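Local coordinates for protein mannan endo-1,4-beta-mannosidase (Cryptopygus antarcticus, PDB 4OOU) that hydrolyses internal beta-1,4-mannosidic linkages in mannans, galactomannans and glucomannans, releasing mainly short manno-oligosaccharides, at residues V86-F94 with L136-L145; L219-H230 with C262-I273. All coordinates share one frame; numbering follows the deposited sequence.

Contact 1: residues V86-F94 with L136-L145; sequences VEGQVSPAF and LQNNSNVQNL
Glu87 OE2 accepts a hydrogen bond from the backbone N of Asn138 at 2.8 Å. The N-H comes from the anti side of the carboxylate, 20° out of its plane. The chain of Glu87 is extended beyond CG, which carries the carboxylate out to the loop that runs into helix 140-145. The other oxygen, OE1, bonds to the hydroxyl of Tyr49, so the two carboxylate oxygens tie the group to two different loops.

The backbone of Glu87 is held as well. Asn139 ND2 donates to Glu87 O at 3.2 Å. The carbonyl oxygen lies in the plane of the amide, but the donor sits above the carbonyl plane. Asn139 is also the N-cap of helix 140-145. Its OD1 takes a weak bond from Asn141 N at 2.8 Å, so one side-chain amide caps the helix and grips the neighbouring loop. Gly88, with positive phi, lets the loop pass close to this amide, its CA 3.5 Å from Asn139 ND2.

The apolar half of the contact centres on Phe94. Asn141 CB makes a CH-pi contact over the ring face, 3.4 Å from the centroid and 3° off the ring normal. The Asn141 amide is stacked with the ring, the two planes 21° apart. At the ring edge, in its plane, Leu145 CD1 lies 3.9 Å from Phe94 CE2. Val142 CG2 is a looser neighbour of Phe94 CE1.

The contact joins two loops that follow parallel barrel strands, 79-86 and 126-133. Strand 93-94 pairs with strand 100-102, whose Val100 touches Phe94. Val142 packs on Phe132 of strand 126-133, and helix 140-145 leads on to helix 149-167.

Contact 2: residues L219-H230 with C262-I273; sequences LKTINWISSAIH and CLTGAGGKSNGI
Asn223 and its neighbours on helix 215-232 meet helix 260-267 and the turn after it, in the outer helical layer of a TIM barrel, the fold of glycoside hydrolase family 5. The segments 219-230 and 262-267 cross at -95°.

Hydrogen bonds, mostly between side chains and backbone, dominate. Asn223 CG lies anti to the backbone N (chi1 -179°), which carries the amide into the turn. Its OD1 accepts from Lys269 N at 3.0 Å, on a lone pair. Its ND2 donates to Lys269 O and to Gly272 O, each 2.8 Å away and near the amide plane. These three bonds fix the rotation of the amide. Lys269 O also accepts from Thr264 OG1 and Gly272 N. An alanine in place of Asn223 would probably leave Lys269 N and Gly272 O without these mates and free the turn to shift. Trp224 NE1 adds a weak bond to Gly267 O. Ser227 OG donates to Asn271 OD1 at 2.7 Å, in the plane of that carbonyl. Lys220 NZ forms a salt bridge with Glu149 of helix 149-167.

Apolar contacts lie at the start of 219-230. Leu219 CB meets Ala266 CB at 3.6 Å, and Leu219 and Leu263 cross at about a right angle.

Close backbone packing and a covalent link add to these. Gly267 and Gly272 lie close against helix 215-232, and Gly272 CA makes a CA-H...O contact with Asn223 O. Cys262 is tied to Cys195 by a disulfide.

One aromatic contact is made with an aliphatic chain. Lys269 CE lies over a face of the Trp224 indole, 4.2 Å from the centroid of the five-membered ring.

Ile273 O is gripped from opposite faces of its plane, by Ser226 OG at 2.5 Å and by His230 NE2 at 3.3 Å.

How the contacts relate
Both contacts are partly buried, and neither lies at the centre of the barrel. Contact 1 joins loops after two neighbouring strands, and its segment 136-145 includes Asn144, which binds substrate. Contact 2 belongs to the outer helices. It comes close to the substrate site at Glu149. The chemistry differs accordingly. Contact 1 is smaller, with a carboxylate and an N-cap amide at one end and an aromatic ring at the other. Contact 2 buries more surface and uses a row of polar helix side chains to hold a turn. Their centres are about 20 Å apart, yet Leu145 of contact 1 packs against Thr221 of contact 2.

Contact 1: residues V86-F94 with L136-L145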
ATOM      1  N   VAL A  86       8.638   6.260  -5.355  1.00 30.62           N
ATOM      2  CA  VAL A  86       7.723   6.842  -6.363  1.00 33.51           C
ATOM      3  C   VAL A  86       8.261   6.586  -7.775  1.00 31.43           C
ATOM      4  O   VAL A  86       8.104   5.476  -8.280  1.00 34.11           O
ATOM      5  CB  VAL A  86       7.405   8.337  -6.086  1.00 36.21           C
ATOM      6  CG1 VAL A  86       6.310   8.867  -7.000  1.00 36.47           C
ATOM      7  CG2 VAL A  86       6.977   8.520  -4.631  1.00 38.60           C
ATOM      8  N   GLU A  87       8.913   7.564  -8.393  1.00 30.49           N
ATOM      9  CA  GLU A  87       9.375   7.450  -9.783  1.00 31.35           C
ATOM     10  C   GLU A  87      10.855   7.758  -9.828  1.00 32.78           C
ATOM     11  O   GLU A  87      11.337   8.328 -10.777  1.00 34.94           O
ATOM     12  CB  GLU A  87       8.596   8.415 -10.739  1.00 29.59           C
ATOM     13  CG  GLU A  87       7.159   8.026 -11.015  1.00 28.88           C
ATOM     14  CD  GLU A  87       6.488   8.895 -12.092  1.00 33.34           C
ATOM     15  OE1 GLU A  87       5.633   9.720 -11.733  1.00 37.15           O
ATOM     16  OE2 GLU A  87       6.777   8.777 -13.307  1.00 30.81           O
ATOM     17  N   GLY A  88      11.585   7.391  -8.791  1.00 35.01           N
ATOM     18  CA  GLY A  88      13.031   7.607  -8.754  1.00 33.90           C
ATOM     19  C   GLY A  88      13.501   9.041  -8.625  1.00 35.24           C
ATOM     20  O   GLY A  88      14.670   9.329  -8.835  1.00 36.08           O
ATOM     21  N   GLN A  89      12.614   9.959  -8.299  1.00 32.55           N
ATOM     22  CA  GLN A  89      12.979  11.360  -8.330  1.00 35.01           C
ATOM     23  C   GLN A  89      14.156  11.734  -7.418  1.00 37.98           C
ATOM     24  O   GLN A  89      14.955  12.637  -7.753  1.00 38.86           O
ATOM     25  CB  GLN A  89      11.769  12.206  -7.954  1.00 36.70           C
ATOM     26  CG  GLN A  89      10.680  12.151  -9.002  1.00 37.71           C
ATOM     27  CD  GLN A  89       9.548  11.241  -8.620  1.00 38.85           C
ATOM     28  OE1 GLN A  89       9.750  10.195  -7.995  1.00 40.57           O
ATOM     29  NE2 GLN A  89       8.329  11.639  -8.986  1.00 38.74           N
ATOM     30  N   VAL A  90      14.210  11.051  -6.272  1.00 38.05           N
ATOM     31  CA  VAL A  90      15.221  11.226  -5.233  1.00 36.04           C
ATOM     32  C   VAL A  90      15.773   9.867  -4.833  1.00 35.69           C
ATOM     33  O   VAL A  90      16.989   9.712  -4.707  1.00 33.49           O
ATOM     34  CB  VAL A  90      14.632  11.867  -3.962  1.00 36.42           C
ATOM     35  CG1 VAL A  90      15.592  11.734  -2.773  1.00 39.42           C
ATOM     36  CG2 VAL A  90      14.309  13.320  -4.204  1.00 37.28           C
ATOM     37  N   SER A  91      14.879   8.905  -4.623  1.00 36.97           N
ATOM     38  CA  SER A  91      15.266   7.543  -4.282  1.00 38.80           C
ATOM     39  C   SER A  91      14.841   6.493  -5.278  1.00 40.07           C
ATOM     40  O   SER A  91      13.904   6.720  -6.058  1.00 42.97           O
ATOM     41  CB  SER A  91      14.604   7.166  -2.991  1.00 43.32           C
ATOM     42  OG  SER A  91      15.587   7.091  -2.008  1.00 58.52           O
ATOM     43  N   PRO A  92      15.524   5.335  -5.288  1.00 37.82           N
ATOM     44  CA  PRO A  92      16.853   5.074  -4.777  1.00 39.78           C
ATOM     45  C   PRO A  92      17.890   5.722  -5.708  1.00 41.78           C
ATOM     46  O   PRO A  92      17.535   6.131  -6.817  1.00 42.83           O
ATOM     47  CB  PRO A  92      16.970   3.552  -4.864  1.00 40.30           C
ATOM     48  CG  PRO A  92      16.060   3.166  -5.975  1.00 39.58           C
ATOM     49  CD  PRO A  92      14.910   4.122  -5.853  1.00 37.55           C
ATOM     50  N   ALA A  93      19.159   5.784  -5.293  1.00 42.30           N
ATOM     51  CA  ALA A  93      20.200   6.390  -6.144  1.00 42.39           C
ATOM     52  C   ALA A  93      20.785   5.374  -7.144  1.00 42.29           C
ATOM     53  O   ALA A  93      21.177   4.264  -6.747  1.00 33.23           O
ATOM     54  CB  ALA A  93      21.303   7.015  -5.295  1.00 42.94           C
ATOM     55  N   PHE A  94      20.820   5.784  -8.426  1.00 42.61           N
ATOM     56  CA  PHE A  94      21.360   4.979  -9.539  1.00 41.48           C
ATOM     57  C   PHE A  94      22.658   5.549 -10.090  1.00 42.77           C
ATOM     58  O   PHE A  94      22.787   6.755 -10.276  1.00 36.69           O
ATOM     59  CB  PHE A  94      20.369   4.923 -10.716  1.00 41.64           C
ATOM     60  CG  PHE A  94      19.124   4.113 -10.442  1.00 41.39           C
ATOM     61  CD1 PHE A  94      17.971   4.725  -9.990  1.00 37.90           C
ATOM     62  CD2 PHE A  94      19.116   2.731 -10.636  1.00 40.78           C
ATOM     63  CE1 PHE A  94      16.852   3.985  -9.728  1.00 36.65           C
ATOM     64  CE2 PHE A  94      17.982   1.988 -10.384  1.00 37.57           C
ATOM     65  CZ  PHE A  94      16.855   2.615  -9.934  1.00 37.42           C
ATOM     66  N   LEU A 136       1.939   5.266 -12.673  1.00 45.56           N
ATOM     67  CA  LEU A 136       2.849   5.958 -13.559  1.00 41.05           C
ATOM     68  C   LEU A 136       4.238   5.478 -13.122  1.00 43.51           C
ATOM     69  O   LEU A 136       4.481   5.225 -11.935  1.00 37.08           O
ATOM     70  CB  LEU A 136       2.693   7.464 -13.374  1.00 41.45           C
ATOM     71  CG  LEU A 136       1.723   8.304 -14.254  1.00 46.88           C
ATOM     72  CD1 LEU A 136       0.471   7.581 -14.793  1.00 46.32           C
ATOM     73  CD2 LEU A 136       1.349   9.610 -13.532  1.00 44.96           C
ATOM     74  N   GLN A 137       5.138   5.289 -14.081  1.00 46.18           N
ATOM     75  CA  GLN A 137       6.539   4.962 -13.755  1.00 44.67           C
ATOM     76  C   GLN A 137       7.434   5.385 -14.914  1.00 43.19           C
ATOM     77  O   GLN A 137       7.881   4.568 -15.721  1.00 37.82           O
ATOM     78  CB  GLN A 137       6.698   3.475 -13.457  1.00 44.81           C
ATOM     79  CG  GLN A 137       8.079   3.076 -12.954  1.00 42.55           C
ATOM     80  CD  GLN A 137       8.521   3.898 -11.763  1.00 44.45           C
ATOM     81  OE1 GLN A 137       7.940   3.795 -10.667  1.00 42.68           O
ATOM     82  NE2 GLN A 137       9.570   4.714 -11.959  1.00 42.88           N
ATOM     83  N   ASN A 138       7.683   6.691 -14.964  1.00 43.51           N
ATOM     84  CA  ASN A 138       8.299   7.351 -16.112  1.00 39.52           C
ATOM     85  C   ASN A 138       9.812   7.409 -16.011  1.00 38.44           C
ATOM     86  O   ASN A 138      10.441   8.223 -16.681  1.00 37.75           O
ATOM     87  CB  ASN A 138       7.729   8.765 -16.230  1.00 41.74           C
ATOM     88  CG  ASN A 138       6.253   8.774 -16.597  1.00 40.37           C
ATOM     89  OD1 ASN A 138       5.403   9.304 -15.867  1.00 39.86           O
ATOM     90  ND2 ASN A 138       5.948   8.206 -17.746  1.00 38.54           N
ATOM     91  N   ASN A 139      10.395   6.519 -15.200  1.00 37.00           N
ATOM     92  CA  ASN A 139      11.819   6.490 -14.986  1.00 37.08           C
ATOM     93  C   ASN A 139      12.450   5.155 -15.416  1.00 39.77           C
ATOM     94  O   ASN A 139      12.226   4.113 -14.774  1.00 37.50           O
ATOM     95  CB  ASN A 139      12.141   6.810 -13.526  1.00 38.93           C
ATOM     96  CG  ASN A 139      13.630   6.708 -13.221  1.00 42.60           C
ATOM     97  OD1 ASN A 139      14.400   6.112 -13.985  1.00 43.87           O
ATOM     98  ND2 ASN A 139      14.038   7.275 -12.106  1.00 41.37           N
ATOM     99  N   SER A 140      13.265   5.246 -16.487  1.00 39.28           N
ATOM    100  CA  SER A 140      13.963   4.140 -17.134  1.00 37.01           C
ATOM    101  C   SER A 140      14.680   3.234 -16.164  1.00 37.04           C
ATOM    102  O   SER A 140      14.579   2.031 -16.252  1.00 36.52           O
ATOM    103  CB  SER A 140      15.035   4.682 -18.080  1.00 37.99           C
ATOM    104  OG  SER A 140      14.482   5.385 -19.165  1.00 39.21           O
ATOM    105  N   ASN A 141      15.453   3.825 -15.268  1.00 38.24           N
ATOM    106  CA  ASN A 141      16.211   3.051 -14.302  1.00 40.27           C
ATOM    107  C   ASN A 141      15.305   2.153 -13.461  1.00 39.87           C
ATOM    108  O   ASN A 141      15.617   0.974 -13.261  1.00 38.32           O
ATOM    109  CB  ASN A 141      17.068   3.957 -13.399  1.00 38.83           C
ATOM    110  CG  ASN A 141      18.357   4.427 -14.075  1.00 37.18           C
ATOM    111  OD1 ASN A 141      19.009   3.694 -14.841  1.00 35.58           O
ATOM    112  ND2 ASN A 141      18.753   5.649 -13.752  1.00 35.45           N
ATOM    113  N   VAL A 142      14.172   2.688 -13.007  1.00 42.09           N
ATOM    114  CA  VAL A 142      13.183   1.840 -12.325  1.00 43.11           C
ATOM    115  C   VAL A 142      12.578   0.811 -13.292  1.00 46.81           C
ATOM    116  O   VAL A 142      12.468  -0.390 -12.971  1.00 46.91           O
ATOM    117  CB  VAL A 142      12.044   2.652 -11.679  1.00 42.98           C
ATOM    118  CG1 VAL A 142      11.076   1.711 -10.939  1.00 42.35           C
ATOM    119  CG2 VAL A 142      12.610   3.700 -10.734  1.00 41.11           C
ATOM    120  N   GLN A 143      12.189   1.285 -14.480  1.00 46.33           N
ATOM    121  CA  GLN A 143      11.627   0.397 -15.489  1.00 43.87           C
ATOM    122  C   GLN A 143      12.521  -0.828 -15.679  1.00 48.01           C
ATOM    123  O   GLN A 143      12.025  -1.946 -15.746  1.00 49.32           O
ATOM    124  CB  GLN A 143      11.444   1.127 -16.796  1.00 40.28           C
ATOM    125  CG  GLN A 143      10.314   2.126 -16.746  1.00 38.83           C
ATOM    126  CD  GLN A 143      10.314   3.065 -17.923  1.00 36.37           C
ATOM    127  OE1 GLN A 143      10.861   2.756 -18.957  1.00 34.33           O
ATOM    128  NE2 GLN A 143       9.702   4.234 -17.759  1.00 36.74           N
ATOM    129  N   ASN A 144      13.835  -0.629 -15.721  1.00 47.42           N
ATOM    130  CA  ASN A 144      14.741  -1.752 -15.933  1.00 49.84           C
ATOM    131  C   ASN A 144      14.868  -2.675 -14.725  1.00 46.60           C
ATOM    132  O   ASN A 144      15.361  -3.778 -14.861  1.00 40.47           O
ATOM    133  CB  ASN A 144      16.134  -1.279 -16.382  1.00 55.72           C
ATOM    134  CG  ASN A 144      16.124  -0.603 -17.766  1.00 57.43           C
ATOM    135  OD1 ASN A 144      16.841   0.382 -17.970  1.00 54.27           O
ATOM    136  ND2 ASN A 144      15.314  -1.124 -18.713  1.00 52.39           N
ATOM    137  N   LEU A 145      14.422  -2.239 -13.550  1.00 46.60           N
ATOM    138  CA  LEU A 145      14.362  -3.143 -12.398  1.00 46.70           C
ATOM    139  C   LEU A 145      13.415  -4.329 -12.662  1.00 42.92           C
ATOM    140  O   LEU A 145      13.629  -5.425 -12.150  1.00 40.88           O
ATOM    141  CB  LEU A 145      13.951  -2.385 -11.131  1.00 47.74           C
ATOM    142  CG  LEU A 145      15.050  -1.837 -10.205  1.00 51.93           C
ATOM    143  CD1 LEU A 145      16.367  -1.489 -10.897  1.00 52.08           C
ATOM    144  CD2 LEU A 145      14.511  -0.631  -9.443  1.00 52.22           C
TER

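Contact 2: residues L219-H230 with C262-I273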
ATOM      1  N   LEU A 219       4.981  -9.590 -11.526  1.00 42.49           N
ATOM      2  CA  LEU A 219       4.874 -10.555 -10.415  1.00 41.21           C
ATOM      3  C   LEU A 219       6.209 -11.082  -9.957  1.00 41.32           C
ATOM      4  O   LEU A 219       6.381 -11.338  -8.764  1.00 40.49           O
ATOM      5  CB  LEU A 219       3.981 -11.758 -10.800  1.00 41.26           C
ATOM      6  CG  LEU A 219       2.504 -11.430 -11.031  1.00 39.74           C
ATOM      7  CD1 LEU A 219       1.763 -12.637 -11.567  1.00 37.76           C
ATOM      8  CD2 LEU A 219       1.879 -10.932  -9.736  1.00 37.45           C
ATOM      9  N   LYS A 220       7.130 -11.269 -10.902  1.00 41.46           N
ATOM     10  CA  LYS A 220       8.486 -11.683 -10.581  1.00 43.39           C
ATOM     11  C   LYS A 220       9.154 -10.564  -9.776  1.00 43.95           C
ATOM     12  O   LYS A 220       9.814 -10.783  -8.741  1.00 38.74           O
ATOM     13  CB  LYS A 220       9.267 -11.922 -11.865  1.00 46.33           C
ATOM     14  CG  LYS A 220      10.666 -12.476 -11.619  1.00 49.45           C
ATOM     15  CD  LYS A 220      11.683 -11.954 -12.620  1.00 50.45           C
ATOM     16  CE  LYS A 220      12.846 -12.906 -12.724  1.00 51.12           C
ATOM     17  NZ  LYS A 220      13.752 -12.437 -13.784  1.00 52.65           N
ATOM     18  N   THR A 221       8.974  -9.343 -10.260  1.00 43.80           N
ATOM     19  CA  THR A 221       9.584  -8.214  -9.593  1.00 46.41           C
ATOM     20  C   THR A 221       9.058  -8.075  -8.171  1.00 45.98           C
ATOM     21  O   THR A 221       9.849  -7.895  -7.225  1.00 49.07           O
ATOM     22  CB  THR A 221       9.372  -6.942 -10.403  1.00 46.11           C
ATOM     23  OG1 THR A 221      10.003  -7.124 -11.661  1.00 50.24           O
ATOM     24  CG2 THR A 221       9.972  -5.752  -9.716  1.00 46.43           C
ATOM     25  N   ILE A 222       7.747  -8.207  -7.989  1.00 41.84           N
ATOM     26  CA  ILE A 222       7.244  -8.030  -6.635  1.00 44.23           C
ATOM     27  C   ILE A 222       7.588  -9.257  -5.755  1.00 41.32           C
ATOM     28  O   ILE A 222       7.909  -9.105  -4.582  1.00 39.38           O
ATOM     29  CB  ILE A 222       5.801  -7.354  -6.496  1.00 46.86           C
ATOM     30  CG1 ILE A 222       4.988  -7.970  -5.368  1.00 45.47           C
ATOM     31  CG2 ILE A 222       4.951  -7.246  -7.785  1.00 47.44           C
ATOM     32  CD1 ILE A 222       4.067  -9.048  -5.832  1.00 48.75           C
ATOM     33  N   ASN A 223       7.626 -10.441  -6.347  1.00 43.90           N
ATOM     34  CA  ASN A 223       8.079 -11.648  -5.635  1.00 44.32           C
ATOM     35  C   ASN A 223       9.488 -11.481  -5.059  1.00 41.80           C
ATOM     36  O   ASN A 223       9.688 -11.623  -3.841  1.00 39.00           O
ATOM     37  CB  ASN A 223       8.016 -12.869  -6.574  1.00 45.65           C
ATOM     38  CG  ASN A 223       8.452 -14.171  -5.908  1.00 44.70           C
ATOM     39  OD1 ASN A 223       9.309 -14.886  -6.447  1.00 39.11           O
ATOM     40  ND2 ASN A 223       7.850 -14.496  -4.744  1.00 41.68           N
ATOM     41  N   TRP A 224      10.439 -11.118  -5.917  1.00 38.07           N
ATOM     42  CA  TRP A 224      11.808 -10.933  -5.462  1.00 38.48           C
ATOM     43  C   TRP A 224      11.871  -9.894  -4.362  1.00 39.06           C
ATOM     44  O   TRP A 224      12.608 -10.069  -3.385  1.00 35.44           O
ATOM     45  CB  TRP A 224      12.735 -10.499  -6.586  1.00 38.84           C
ATOM     46  CG  TRP A 224      13.111 -11.582  -7.516  1.00 44.75           C
ATOM     47  CD1 TRP A 224      12.311 -12.569  -7.965  1.00 45.08           C
ATOM     48  CD2 TRP A 224      14.383 -11.772  -8.155  1.00 51.82           C
ATOM     49  NE1 TRP A 224      12.985 -13.367  -8.838  1.00 48.32           N
ATOM     50  CE2 TRP A 224      14.262 -12.904  -8.982  1.00 50.47           C
ATOM     51  CE3 TRP A 224      15.613 -11.092  -8.111  1.00 56.38           C
ATOM     52  CZ2 TRP A 224      15.325 -13.393  -9.767  1.00 54.64           C
ATOM     53  CZ3 TRP A 224      16.684 -11.582  -8.890  1.00 59.17           C
ATOM     54  CH2 TRP A 224      16.522 -12.720  -9.710  1.00 57.75           C
ATOM     55  N   ILE A 225      11.115  -8.802  -4.517  1.00 39.99           N
ATOM     56  CA  ILE A 225      11.211  -7.720  -3.553  1.00 39.55           C
ATOM     57  C   ILE A 225      10.658  -8.096  -2.177  1.00 38.32           C
ATOM     58  O   ILE A 225      11.308  -7.840  -1.156  1.00 32.37           O
ATOM     59  CB  ILE A 225      10.576  -6.441  -4.089  1.00 43.01           C
ATOM     60  CG1 ILE A 225      11.403  -5.911  -5.263  1.00 43.91           C
ATOM     61  CG2 ILE A 225      10.542  -5.370  -3.007  1.00 43.73           C
ATOM     62  CD1 ILE A 225      10.693  -4.826  -6.054  1.00 44.46           C
ATOM     63  N   SER A 226       9.476  -8.721  -2.153  1.00 40.37           N
ATOM     64  CA  SER A 226       8.891  -9.249  -0.912  1.00 40.45           C
ATOM     65  C   SER A 226       9.835 -10.251  -0.262  1.00 43.99           C
ATOM     66  O   SER A 226      10.027 -10.269   0.967  1.00 40.31           O
ATOM     67  CB  SER A 226       7.579  -9.954  -1.212  1.00 42.51           C
ATOM     68  OG  SER A 226       6.995 -10.491  -0.046  1.00 40.85           O
ATOM     69  N   SER A 227      10.436 -11.099  -1.093  1.00 43.52           N
ATOM     70  CA  SER A 227      11.246 -12.136  -0.535  1.00 43.18           C
ATOM     71  C   SER A 227      12.302 -11.493   0.333  1.00 42.98           C
ATOM     72  O   SER A 227      12.596 -12.005   1.409  1.00 45.21           O
ATOM     73  CB  SER A 227      11.889 -13.028  -1.591  1.00 41.63           C
ATOM     74  OG  SER A 227      12.758 -13.945  -0.917  1.00 41.80           O
ATOM     75  N   ALA A 228      12.856 -10.375  -0.126  1.00 38.91           N
ATOM     76  CA  ALA A 228      14.035  -9.820   0.506  1.00 39.59           C
ATOM     77  C   ALA A 228      13.674  -9.006   1.753  1.00 42.79           C
ATOM     78  O   ALA A 228      14.445  -8.951   2.756  1.00 43.11           O
ATOM     79  CB  ALA A 228      14.827  -8.997  -0.490  1.00 40.41           C
ATOM     80  N   ILE A 229      12.503  -8.379   1.702  1.00 40.32           N
ATOM     81  CA  ILE A 229      11.938  -7.776   2.915  1.00 41.28           C
ATOM     82  C   ILE A 229      11.723  -8.848   4.004  1.00 43.98           C
ATOM     83  O   ILE A 229      12.134  -8.685   5.160  1.00 42.03           O
ATOM     84  CB  ILE A 229      10.581  -7.103   2.639  1.00 39.07           C
ATOM     85  CG1 ILE A 229      10.738  -5.985   1.589  1.00 38.52           C
ATOM     86  CG2 ILE A 229      10.011  -6.562   3.950  1.00 38.37           C
ATOM     87  CD1 ILE A 229       9.450  -5.376   1.086  1.00 35.78           C
ATOM     88  N   HIS A 230      11.051  -9.936   3.637  1.00 42.33           N
ATOM     89  CA  HIS A 230      10.839 -11.010   4.585  1.00 43.24           C
ATOM     90  C   HIS A 230      12.184 -11.573   5.041  1.00 41.17           C
ATOM     91  O   HIS A 230      12.354 -11.812   6.219  1.00 41.35           O
ATOM     92  CB  HIS A 230       9.955 -12.119   3.991  1.00 43.44           C
ATOM     93  CG  HIS A 230       8.533 -11.702   3.727  1.00 41.70           C
ATOM     94  ND1 HIS A 230       7.713 -11.182   4.708  1.00 40.38           N
ATOM     95  CD2 HIS A 230       7.777 -11.766   2.601  1.00 40.04           C
ATOM     96  CE1 HIS A 230       6.522 -10.928   4.189  1.00 41.90           C
ATOM     97  NE2 HIS A 230       6.530 -11.287   2.916  1.00 37.21           N
ATOM     98  N   CYS A 262       0.773 -17.672  -7.510  1.00 42.93           N
ATOM     99  CA  CYS A 262       1.173 -16.846  -8.646  1.00 46.52           C
ATOM    100  C   CYS A 262       2.506 -16.098  -8.481  1.00 45.45           C
ATOM    101  O   CYS A 262       3.292 -16.032  -9.431  1.00 53.52           O
ATOM    102  CB  CYS A 262       0.095 -15.793  -8.948  1.00 48.19           C
ATOM    103  SG  CYS A 262      -1.403 -16.408  -9.689  1.00 47.58           S
ATOM    104  N   LEU A 263       2.712 -15.467  -7.330  1.00 41.02           N
ATOM    105  CA  LEU A 263       3.932 -14.705  -7.085  1.00 41.18           C
ATOM    106  C   LEU A 263       5.104 -15.643  -7.034  1.00 41.34           C
ATOM    107  O   LEU A 263       6.162 -15.396  -7.657  1.00 40.74           O
ATOM    108  CB  LEU A 263       3.898 -13.974  -5.738  1.00 39.79           C
ATOM    109  CG  LEU A 263       2.975 -12.779  -5.579  1.00 41.12           C
ATOM    110  CD1 LEU A 263       3.157 -12.179  -4.186  1.00 44.14           C
ATOM    111  CD2 LEU A 263       3.188 -11.753  -6.677  1.00 39.53           C
ATOM    112  N   THR A 264       4.903 -16.693  -6.247  1.00 41.28           N
ATOM    113  CA  THR A 264       5.927 -17.688  -5.967  1.00 44.68           C
ATOM    114  C   THR A 264       6.361 -18.400  -7.281  1.00 46.17           C
ATOM    115  O   THR A 264       7.550 -18.546  -7.563  1.00 47.56           O
ATOM    116  CB  THR A 264       5.404 -18.591  -4.812  1.00 46.25           C
ATOM    117  OG1 THR A 264       6.240 -18.394  -3.657  1.00 50.72           O
ATOM    118  CG2 THR A 264       5.229 -20.071  -5.187  1.00 45.49           C
ATOM    119  N   GLY A 265       5.386 -18.753  -8.114  1.00 50.68           N
ATOM    120  CA  GLY A 265       5.644 -19.244  -9.464  1.00 51.34           C
ATOM    121  C   GLY A 265       6.163 -18.245 -10.489  1.00 49.19           C
ATOM    122  O   GLY A 265       6.467 -18.628 -11.596  1.00 55.02           O
ATOM    123  N   ALA A 266       6.279 -16.973 -10.155  1.00 48.26           N
ATOM    124  CA  ALA A 266       6.829 -15.996 -11.114  1.00 49.31           C
ATOM    125  C   ALA A 266       8.340 -15.801 -10.941  1.00 48.65           C
ATOM    126  O   ALA A 266       9.072 -15.559 -11.908  1.00 47.76           O
ATOM    127  CB  ALA A 266       6.127 -14.654 -10.971  1.00 48.36           C
ATOM    128  N   GLY A 267       8.791 -15.846  -9.700  1.00 43.56           N
ATOM    129  CA  GLY A 267      10.157 -15.471  -9.392  1.00 43.51           C
ATOM    130  C   GLY A 267      10.862 -16.479  -8.527  1.00 40.77           C
ATOM    131  O   GLY A 267      12.051 -16.342  -8.272  1.00 35.86           O
ATOM    132  N   GLY A 268      10.109 -17.465  -8.057  1.00 40.67           N
ATOM    133  CA  GLY A 268      10.688 -18.666  -7.522  1.00 44.30           C
ATOM    134  C   GLY A 268      11.171 -18.454  -6.131  1.00 43.57           C
ATOM    135  O   GLY A 268      11.899 -19.280  -5.618  1.00 49.08           O
ATOM    136  N   LYS A 269      10.774 -17.343  -5.521  1.00 46.83           N
ATOM    137  CA  LYS A 269      11.159 -17.063  -4.150  1.00 51.56           C
ATOM    138  C   LYS A 269       9.926 -17.331  -3.309  1.00 53.88           C
ATOM    139  O   LYS A 269       8.841 -16.760  -3.523  1.00 53.65           O
ATOM    140  CB  LYS A 269      11.778 -15.671  -3.980  1.00 52.85           C
ATOM    141  CG  LYS A 269      13.069 -15.552  -4.794  1.00 58.97           C
ATOM    142  CD  LYS A 269      14.198 -14.798  -4.097  1.00 66.59           C
ATOM    143  CE  LYS A 269      15.300 -14.385  -5.079  1.00 69.52           C
ATOM    144  NZ  LYS A 269      16.469 -15.305  -5.035  1.00 69.74           N
ATOM    145  N   SER A 270      10.114 -18.273  -2.390  1.00 49.53           N
ATOM    146  CA  SER A 270       9.013 -19.006  -1.830  1.00 47.44           C
ATOM    147  C   SER A 270       8.328 -18.197  -0.738  1.00 42.54           C
ATOM    148  O   SER A 270       7.139 -18.365  -0.502  1.00 41.75           O
ATOM    149  CB  SER A 270       9.502 -20.377  -1.320  1.00 46.05           C
ATOM    150  OG  SER A 270      10.044 -20.261  -0.030  1.00 44.40           O
ATOM    151  N   ASN A 271       9.088 -17.333  -0.074  1.00 43.02           N
ATOM    152  CA  ASN A 271       8.553 -16.410   0.931  1.00 41.71           C
ATOM    153  C   ASN A 271       8.371 -14.991   0.377  1.00 42.69           C
ATOM    154  O   ASN A 271       8.455 -14.024   1.109  1.00 39.67           O
ATOM    155  CB  ASN A 271       9.488 -16.372   2.147  1.00 41.21           C
ATOM    156  CG  ASN A 271      10.759 -15.618   1.871  1.00 39.06           C
ATOM    157  OD1 ASN A 271      11.162 -15.437   0.716  1.00 40.87           O
ATOM    158  ND2 ASN A 271      11.371 -15.128   2.921  1.00 36.70           N
ATOM    159  N   GLY A 272       8.115 -14.873  -0.927  1.00 45.14           N
ATOM    160  CA  GLY A 272       7.972 -13.578  -1.561  1.00 42.49           C
ATOM    161  C   GLY A 272       6.508 -13.369  -1.779  1.00 42.31           C
ATOM    162  O   GLY A 272       6.041 -13.325  -2.943  1.00 40.39           O
ATOM    163  N   ILE A 273       5.786 -13.279  -0.657  1.00 38.73           N
ATOM    164  CA  ILE A 273       4.325 -13.200  -0.692  1.00 37.12           C
ATOM    165  C   ILE A 273       3.800 -11.857  -0.207  1.00 36.16           C
ATOM    166  O   ILE A 273       4.547 -11.054   0.338  1.00 34.88           O
ATOM    167  CB  ILE A 273       3.637 -14.349   0.061  1.00 36.74           C
ATOM    168  CG1 ILE A 273       4.001 -14.388   1.560  1.00 36.43           C
ATOM    169  CG2 ILE A 273       3.952 -15.661  -0.627  1.00 38.20           C
ATOM    170  CD1 ILE A 273       3.100 -15.282   2.417  1.00 33.78           C
TER